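Local atomic coordinates of alpha-galactosidase (Thermus thermophilus, PDB entry 6LCJ), a protein that probably hydrolyses terminal alpha-galactosyl residues from galactosides, as a hexameric glycoside hydrolase of family GH36. Residues Gly124-Ala127 / Ala132-Leu135; Ala103-Ala108 / Ala145-Leu150; Ala77-Leu82 / Gly112-Gly117. All blocks are in the same frame, centred on the assembly; numbering follows the deposited sequence.

Interaction 1 of 3, residues Gly124-Ala127 / Ala132-Leu135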
loop_
_atom_site.group_PDB
_atom_site.type_symbol
_atom_site.label_atom_id
_atom_site.label_comp_id
_atom_site.label_asym_id
_atom_site.label_seq_id
_atom_site.Cartn_x
_atom_site.Cartn_y
_atom_site.Cartn_z
ATOM N N GLY E 124 33.343 -0.101 -13.267
ATOM C CA GLY E 124 33.072 -0.732 -14.543
ATOM C C GLY E 124 32.720 -2.194 -14.352
ATOM O O GLY E 124 33.390 -2.912 -13.609
ATOM N N ARG E 125 31.659 -2.626 -15.029
ATOM C CA ARG E 125 31.147 -3.980 -14.875
ATOM C C ARG E 125 30.762 -4.538 -16.237
ATOM O O ARG E 125 29.855 -4.019 -16.890
ATOM C CB ARG E 125 29.948 -4.011 -13.925
ATOM C CG ARG E 125 29.428 -5.419 -13.653
ATOM C CD ARG E 125 28.315 -5.425 -12.639
ATOM N NE ARG E 125 28.792 -4.971 -11.342
ATOM C CZ ARG E 125 27.999 -4.517 -10.382
ATOM N NH1 ARG E 125 26.687 -4.455 -10.586
ATOM N NH2 ARG E 125 28.519 -4.124 -9.227
ATOM N N TYR E 126 31.447 -5.599 -16.655
ATOM C CA TYR E 126 31.064 -6.329 -17.854
ATOM C C TYR E 126 29.863 -7.213 -17.547
ATOM O O TYR E 126 29.797 -7.846 -16.495
ATOM C CB TYR E 126 32.234 -7.173 -18.366
ATOM C CG TYR E 126 33.187 -6.429 -19.293
ATOM C CD1 TYR E 126 32.871 -6.208 -20.630
ATOM C CD2 TYR E 126 34.404 -5.955 -18.828
ATOM C CE1 TYR E 126 33.746 -5.516 -21.478
ATOM C CE2 TYR E 126 35.278 -5.272 -19.661
ATOM C CZ TYR E 126 34.946 -5.055 -20.979
ATOM O OH TYR E 126 35.827 -4.387 -21.786
ATOM N N ALA E 127 28.898 -7.239 -18.465
ATOM C CA ALA E 127 27.683 -8.019 -18.236
ATOM C C ALA E 127 27.920 -9.509 -18.482
ATOM O O ALA E 127 27.576 -10.352 -17.643
ATOM C CB ALA E 127 26.550 -7.498 -19.122
ATOM N N ALA E 132 38.913 -5.913 -21.073
ATOM C CA ALA E 132 39.908 -4.892 -20.808
ATOM C C ALA E 132 39.246 -3.527 -20.673
ATOM O O ALA E 132 38.071 -3.335 -21.007
ATOM C CB ALA E 132 40.961 -4.858 -21.922
ATOM N N TRP E 133 40.044 -2.564 -20.208
ATOM C CA TRP E 133 39.580 -1.225 -19.902
ATOM C C TRP E 133 40.690 -0.245 -20.211
ATOM O O TRP E 133 41.868 -0.550 -20.038
ATOM C CB TRP E 133 39.202 -1.051 -18.428
ATOM C CG TRP E 133 38.132 -1.949 -17.949
ATOM C CD1 TRP E 133 38.287 -3.204 -17.439
ATOM C CD2 TRP E 133 36.725 -1.666 -17.915
ATOM N NE1 TRP E 133 37.065 -3.718 -17.092
ATOM C CE2 TRP E 133 36.090 -2.792 -17.374
ATOM C CE3 TRP E 133 35.948 -0.568 -18.290
ATOM C CZ2 TRP E 133 34.703 -2.858 -17.195
ATOM C CZ3 TRP E 133 34.568 -0.638 -18.118
ATOM C CH2 TRP E 133 33.965 -1.776 -17.581
ATOM N N PHE E 134 40.301 0.941 -20.652
ATOM C CA PHE E 134 41.214 2.061 -20.763
ATOM C C PHE E 134 40.946 2.971 -19.583
ATOM O O PHE E 134 39.784 3.269 -19.286
ATOM C CB PHE E 134 41.028 2.817 -22.077
ATOM C CG PHE E 134 41.982 3.958 -22.242
ATOM C CD1 PHE E 134 43.349 3.732 -22.213
ATOM C CD2 PHE E 134 41.523 5.249 -22.400
ATOM C CE1 PHE E 134 44.246 4.771 -22.350
ATOM C CE2 PHE E 134 42.408 6.302 -22.529
ATOM C CZ PHE E 134 43.784 6.058 -22.509
ATOM N N LEU E 135 42.008 3.379 -18.890
ATOM C CA LEU E 135 41.876 4.306 -17.775
ATOM C C LEU E 135 42.870 5.434 -17.970
ATOM O O LEU E 135 44.045 5.189 -18.250
ATOM C CB LEU E 135 42.106 3.616 -16.428
ATOM C CG LEU E 135 42.369 4.535 -15.233
ATOM C CD1 LEU E 135 41.086 5.186 -14.774
ATOM C CD2 LEU E 135 43.046 3.786 -14.102
#

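Interaction 2 of 3, residues Ala103-Ala108 / Ala145-Leu150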
loop_
_atom_site.group_PDB
_atom_site.type_symbol
_atom_site.label_atom_id
_atom_site.label_comp_id
_atom_site.label_asym_id
_atom_site.label_seq_id
_atom_site.Cartn_x
_atom_site.Cartn_y
_atom_site.Cartn_z
ATOM N N ALA E 103 39.437 15.202 -16.535
ATOM C CA ALA E 103 38.518 14.077 -16.431
ATOM C C ALA E 103 39.266 12.788 -16.109
ATOM O O ALA E 103 40.333 12.516 -16.665
ATOM C CB ALA E 103 37.724 13.907 -17.723
ATOM N N LEU E 104 38.708 12.005 -15.196
ATOM C CA LEU E 104 39.143 10.633 -14.975
ATOM C C LEU E 104 38.220 9.739 -15.797
ATOM O O LEU E 104 37.020 9.662 -15.517
ATOM C CB LEU E 104 39.098 10.277 -13.489
ATOM C CG LEU E 104 39.526 8.856 -13.125
ATOM C CD1 LEU E 104 41.031 8.715 -13.259
ATOM C CD2 LEU E 104 39.066 8.519 -11.723
ATOM N N LEU E 105 38.773 9.076 -16.805
ATOM C CA LEU E 105 38.005 8.289 -17.761
ATOM C C LEU E 105 38.251 6.804 -17.550
ATOM O O LEU E 105 39.400 6.371 -17.434
ATOM C CB LEU E 105 38.367 8.663 -19.202
ATOM C CG LEU E 105 37.615 7.995 -20.353
ATOM C CD1 LEU E 105 37.493 8.932 -21.551
ATOM C CD2 LEU E 105 38.278 6.672 -20.776
ATOM N N LEU E 106 37.167 6.034 -17.533
ATOM C CA LEU E 106 37.202 4.578 -17.513
ATOM C C LEU E 106 36.336 4.084 -18.663
ATOM O O LEU E 106 35.117 4.280 -18.648
ATOM C CB LEU E 106 36.693 4.038 -16.176
ATOM C CG LEU E 106 36.587 2.517 -16.102
ATOM C CD1 LEU E 106 37.986 1.912 -15.900
ATOM C CD2 LEU E 106 35.598 2.070 -15.020
ATOM N N GLY E 107 36.955 3.432 -19.649
ATOM C CA GLY E 107 36.231 2.977 -20.823
ATOM C C GLY E 107 36.495 1.541 -21.235
ATOM O O GLY E 107 37.643 1.103 -21.305
ATOM N N ALA E 108 35.436 0.796 -21.531
ATOM C CA ALA E 108 35.591 -0.586 -21.959
ATOM C C ALA E 108 36.242 -0.683 -23.336
ATOM O O ALA E 108 35.953 0.101 -24.245
ATOM C CB ALA E 108 34.237 -1.277 -21.992
ATOM N N ALA E 145 40.003 11.446 -26.606
ATOM C CA ALA E 145 40.689 11.127 -27.855
ATOM C C ALA E 145 41.613 9.919 -27.700
ATOM O O ALA E 145 41.791 9.149 -28.650
ATOM C CB ALA E 145 41.472 12.346 -28.340
ATOM N N ALA E 146 42.196 9.727 -26.515
ATOM C CA ALA E 146 43.077 8.584 -26.313
ATOM C C ALA E 146 42.288 7.288 -26.182
ATOM O O ALA E 146 42.769 6.230 -26.594
ATOM C CB ALA E 146 43.961 8.810 -25.083
ATOM N N TYR E 147 41.085 7.351 -25.606
ATOM C CA TYR E 147 40.209 6.181 -25.575
ATOM C C TYR E 147 39.764 5.801 -26.983
ATOM O O TYR E 147 39.791 4.620 -27.353
ATOM C CB TYR E 147 39.001 6.464 -24.666
ATOM C CG TYR E 147 37.941 5.370 -24.571
ATOM C CD1 TYR E 147 38.286 4.037 -24.354
ATOM C CD2 TYR E 147 36.591 5.684 -24.672
ATOM C CE1 TYR E 147 37.312 3.052 -24.255
ATOM C CE2 TYR E 147 35.609 4.709 -24.579
ATOM C CZ TYR E 147 35.974 3.397 -24.366
ATOM O OH TYR E 147 34.989 2.439 -24.270
ATOM N N ALA E 148 39.365 6.792 -27.788
ATOM C CA ALA E 148 38.850 6.497 -29.125
ATOM C C ALA E 148 39.877 5.765 -29.984
ATOM O O ALA E 148 39.497 4.917 -30.802
ATOM C CB ALA E 148 38.390 7.784 -29.812
ATOM N N ARG E 149 41.176 6.048 -29.796
ATOM C CA ARG E 149 42.208 5.379 -30.592
ATOM C C ARG E 149 42.264 3.889 -30.323
ATOM O O ARG E 149 42.691 3.116 -31.189
ATOM C CB ARG E 149 43.574 5.993 -30.321
ATOM C CG ARG E 149 43.787 7.297 -31.064
ATOM C CD ARG E 149 44.941 8.057 -30.498
ATOM N NE ARG E 149 44.731 9.496 -30.613
ATOM C CZ ARG E 149 45.021 10.363 -29.650
ATOM N NH1 ARG E 149 45.528 9.928 -28.499
ATOM N NH2 ARG E 149 44.804 11.657 -29.838
ATOM N N LEU E 150 41.835 3.457 -29.145
ATOM C CA LEU E 150 41.855 2.046 -28.797
ATOM C C LEU E 150 40.590 1.307 -29.217
ATOM O O LEU E 150 40.450 0.115 -28.911
ATOM C CB LEU E 150 42.099 1.903 -27.295
ATOM C CG LEU E 150 43.450 2.523 -26.942
ATOM C CD1 LEU E 150 43.650 2.589 -25.445
ATOM C CD2 LEU E 150 44.567 1.715 -27.603
#

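Interaction 3 of 3, residues Ala77-Leu82 / Gly112-Gly117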
loop_
_atom_site.group_PDB
_atom_site.type_symbol
_atom_site.label_atom_id
_atom_site.label_comp_id
_atom_site.label_asym_id
_atom_site.label_seq_id
_atom_site.Cartn_x
_atom_site.Cartn_y
_atom_site.Cartn_z
ATOM N N ALA E 77 14.616 4.034 -25.836
ATOM C CA ALA E 77 15.297 5.209 -25.312
ATOM C C ALA E 77 16.736 4.919 -24.894
ATOM O O ALA E 77 17.630 5.739 -25.138
ATOM C CB ALA E 77 14.521 5.783 -24.118
ATOM N N ASP E 78 16.990 3.761 -24.288
ATOM C CA ASP E 78 18.312 3.471 -23.749
ATOM C C ASP E 78 18.378 1.979 -23.434
ATOM O O ASP E 78 17.413 1.235 -23.628
ATOM C CB ASP E 78 18.580 4.336 -22.506
ATOM C CG ASP E 78 20.053 4.709 -22.332
ATOM O OD1 ASP E 78 20.942 3.892 -22.673
ATOM O OD2 ASP E 78 20.319 5.824 -21.819
ATOM N N ASP E 79 19.539 1.548 -22.964
ATOM C CA ASP E 79 19.682 0.268 -22.289
ATOM C C ASP E 79 18.678 0.204 -21.140
ATOM O O ASP E 79 18.773 1.015 -20.205
ATOM C CB ASP E 79 21.123 0.139 -21.780
ATOM C CG ASP E 79 21.430 -1.202 -21.121
ATOM O OD1 ASP E 79 20.519 -1.885 -20.591
ATOM O OD2 ASP E 79 22.630 -1.551 -21.111
ATOM N N PRO E 80 17.711 -0.725 -21.165
ATOM C CA PRO E 80 16.684 -0.745 -20.105
ATOM C C PRO E 80 17.247 -0.804 -18.698
ATOM O O PRO E 80 16.659 -0.209 -17.786
ATOM C CB PRO E 80 15.863 -1.994 -20.441
ATOM C CG PRO E 80 16.041 -2.170 -21.917
ATOM C CD PRO E 80 17.466 -1.749 -22.197
ATOM N N PHE E 81 18.384 -1.471 -18.493
ATOM C CA PHE E 81 19.014 -1.468 -17.175
ATOM C C PHE E 81 19.332 -0.048 -16.724
ATOM O O PHE E 81 19.003 0.347 -15.600
ATOM C CB PHE E 81 20.282 -2.319 -17.194
ATOM C CG PHE E 81 21.025 -2.322 -15.888
ATOM C CD1 PHE E 81 21.956 -1.328 -15.598
ATOM C CD2 PHE E 81 20.800 -3.319 -14.948
ATOM C CE1 PHE E 81 22.639 -1.313 -14.391
ATOM C CE2 PHE E 81 21.484 -3.321 -13.742
ATOM C CZ PHE E 81 22.404 -2.308 -13.463
ATOM N N LEU E 82 19.980 0.736 -17.592
ATOM C CA LEU E 82 20.346 2.112 -17.264
ATOM C C LEU E 82 19.151 2.961 -16.854
ATOM O O LEU E 82 19.329 3.978 -16.182
ATOM C CB LEU E 82 21.022 2.772 -18.471
ATOM C CG LEU E 82 22.543 2.760 -18.640
ATOM C CD1 LEU E 82 23.117 1.394 -18.341
ATOM C CD2 LEU E 82 22.870 3.182 -20.060
ATOM N N GLY E 112 29.782 -5.124 -24.101
ATOM C CA GLY E 112 28.897 -5.549 -23.033
ATOM C C GLY E 112 29.185 -4.973 -21.668
ATOM O O GLY E 112 28.852 -5.605 -20.666
ATOM N N ALA E 113 29.785 -3.786 -21.596
ATOM C CA ALA E 113 30.164 -3.178 -20.332
ATOM C C ALA E 113 29.267 -1.990 -19.982
ATOM O O ALA E 113 28.726 -1.305 -20.855
ATOM C CB ALA E 113 31.624 -2.730 -20.367
ATOM N N ARG E 114 29.109 -1.765 -18.679
ATOM C CA ARG E 114 28.466 -0.578 -18.143
ATOM C C ARG E 114 29.389 0.045 -17.106
ATOM O O ARG E 114 30.279 -0.616 -16.571
ATOM C CB ARG E 114 27.119 -0.911 -17.523
ATOM C CG ARG E 114 26.111 -1.494 -18.490
ATOM C CD ARG E 114 24.858 -1.768 -17.733
ATOM N NE ARG E 114 23.788 -2.385 -18.501
ATOM C CZ ARG E 114 23.468 -3.674 -18.441
ATOM N NH1 ARG E 114 24.167 -4.516 -17.679
ATOM N NH2 ARG E 114 22.456 -4.125 -19.162
ATOM N N VAL E 115 29.191 1.333 -16.828
ATOM C CA VAL E 115 30.059 2.056 -15.901
ATOM C C VAL E 115 29.203 2.867 -14.942
ATOM O O VAL E 115 28.378 3.680 -15.373
ATOM C CB VAL E 115 31.068 2.965 -16.623
ATOM C CG1 VAL E 115 31.844 3.784 -15.608
ATOM C CG2 VAL E 115 32.016 2.125 -17.461
ATOM N N LEU E 116 29.410 2.645 -13.642
ATOM C CA LEU E 116 28.684 3.330 -12.584
ATOM C C LEU E 116 29.527 4.489 -12.068
ATOM O O LEU E 116 30.731 4.338 -11.832
ATOM C CB LEU E 116 28.343 2.360 -11.458
ATOM C CG LEU E 116 27.836 2.873 -10.109
ATOM C CD1 LEU E 116 26.419 3.383 -10.211
ATOM C CD2 LEU E 116 27.893 1.736 -9.117
ATOM N N GLY E 117 28.906 5.649 -11.941
ATOM C CA GLY E 117 29.614 6.810 -11.461
ATOM C C GLY E 117 29.019 7.315 -10.170
ATOM O O GLY E 117 27.818 7.589 -10.114
#

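Interaction 1 of 3, residues Gly124-Ala127 / Ala132-Leu135
Tyr126 and Trp133 meet across two strands that run nearly antiparallel in separate sheets. The polar link is one hydrogen bond. Tyr126 OH donates to Ala132 O at 2.6 Å, in the carbonyl plane, with a C=O...donor angle of 147°. The carbonyl oxygen lies at the edge of the phenol ring, near its plane. Tyr126 OH also bonds to Asp110 N, so this buried hydroxyl is held by two backbone groups.

The aromatic contact is oblique. The ring planes are turned 59° from each other, and the centroid of the Tyr126 ring is 4.8 Å from that of the six-membered ring of Trp133. Tyr126 CE2 comes obliquely to the indole, 3.5 Å from Trp133 CE2. CG of Trp133 is anti to the carbonyl carbon (chi1 -59°), and the indole reaches across to the opposing strand. Its NE1 bonds to Gly31 O.

The third kind of contact is side chain on backbone. Trp133 CH2 comes to 3.3 Å from Gly124 CA. The indole lies close against the backbone here, where Gly124 has no side chain.

Strand 122-126 belongs to the six-stranded antiparallel sheet and strand 132-137 to the seven-stranded one. The two sheets pack face to face in a beta-sandwich. Trp133 fills the space between them, against Ala113 and Val115 of strand 113-117 and Leu106 and Ala108 of strand 102-108.

Interaction 2 of 3, residues Ala103-Ala108 / Ala145-Leu150
Tyr147 reaches from helix 140-149 onto strand 102-108 and makes every contact between the two segments. Its CG is anti to the backbone N (chi1 177°), which carries the phenol from the helix toward the strand. The second torsion turns one ring face to the backbone of Gly107. Gly107 CA lies over that face, 3.6 Å from Tyr147 CZ, and Gly107 C is 3.5 Å from Tyr147 CE1. Gly107 has no side chain, and the phenol lies close against its backbone.

Leu105 packs at the root of the tyrosine. Its side chain points toward the helix and crosses the Tyr147 side chain at about a right angle. The CD2 branch does the touching, 4.0 Å from Tyr147 CB. Leu105 also packs on Val143 and Phe144, so this side of the helix is covered by the strand over more than one turn. Phe134 of the adjacent strand 132-137 touches Tyr147 as well.

At the far end of the phenol, Tyr147 OH donates to Ala108 O at 2.5 Å. The hydroxyl is tilted 17° from the carbonyl plane. Helix and strand segments run almost parallel, 16° apart, and join the beta-sandwich to the helix that follows its last strand.

The chemistry is that of an apolar seam with one polar end. The buried tyrosine hydroxyl finds its acceptor in a main-chain carbonyl, so the bond makes no direct use of the Ala108 side chain.

Interaction 3 of 3, residues Ala77-Leu82 / Gly112-Gly117
Arg114 leaves its strand with an extended chain and meets Asp79 through a side-on salt bridge. The tight part is this charged pair. Arg114 NH2 reaches the syn lone pair of Asp79 OD1 at 3.3 Å, and the bond is nearly straight. Arg114 NE approaches Asp79 OD2 from above the carboxylate plane, at 3.0 Å. The two planes are 48° apart, so the grip is twisted. Leu82 CD1 packs beside the arm, 3.7 Å from Arg114 CD.

Asp79 is also the N-cap of the short helix 80-84. Its OD1 accepts from Phe81 N at 3.0 Å, so one oxygen serves both the helix start and the arginine. This ties the helix to strand 113-117 of the beta-sandwich. With an alanine in its place, Phe81 N would probably lose its cap and Arg114 one acidic partner, although Arg114 also pairs with Glu315.

The looser side is that of Phe81, which is partly exposed. CG of Phe81 is anti to its own N (chi1 178°). Its CB and CG lie over one guanidinium face, with CB 3.4 Å from Arg114 NH2. Ring and guanidinium planes are 30° apart. The ring also meets Trp89, edge-to-face.

How the interactions relate
From the N terminus, residues 77-82 come first, then strand 102-108. Interaction 3 closes its loop when strand 113-117 returns to 77-82. The chain then enters strand 122-126, turns, and interaction 1 closes a short loop at 132-135. Interaction 2 closes last, when 145-150 comes back to 103-108. Its loop encloses interaction 1 and crosses that of interaction 3, while interactions 3 and 1 follow in series. Interactions 1 and 3 share the six-stranded sheet, where Arg125 N probably bonds to Arg114 O. Interactions 1 and 2 share the seven-stranded sheet through Phe134 and Gly107. Together they tie both sheets to helices 80-84 and 140-149.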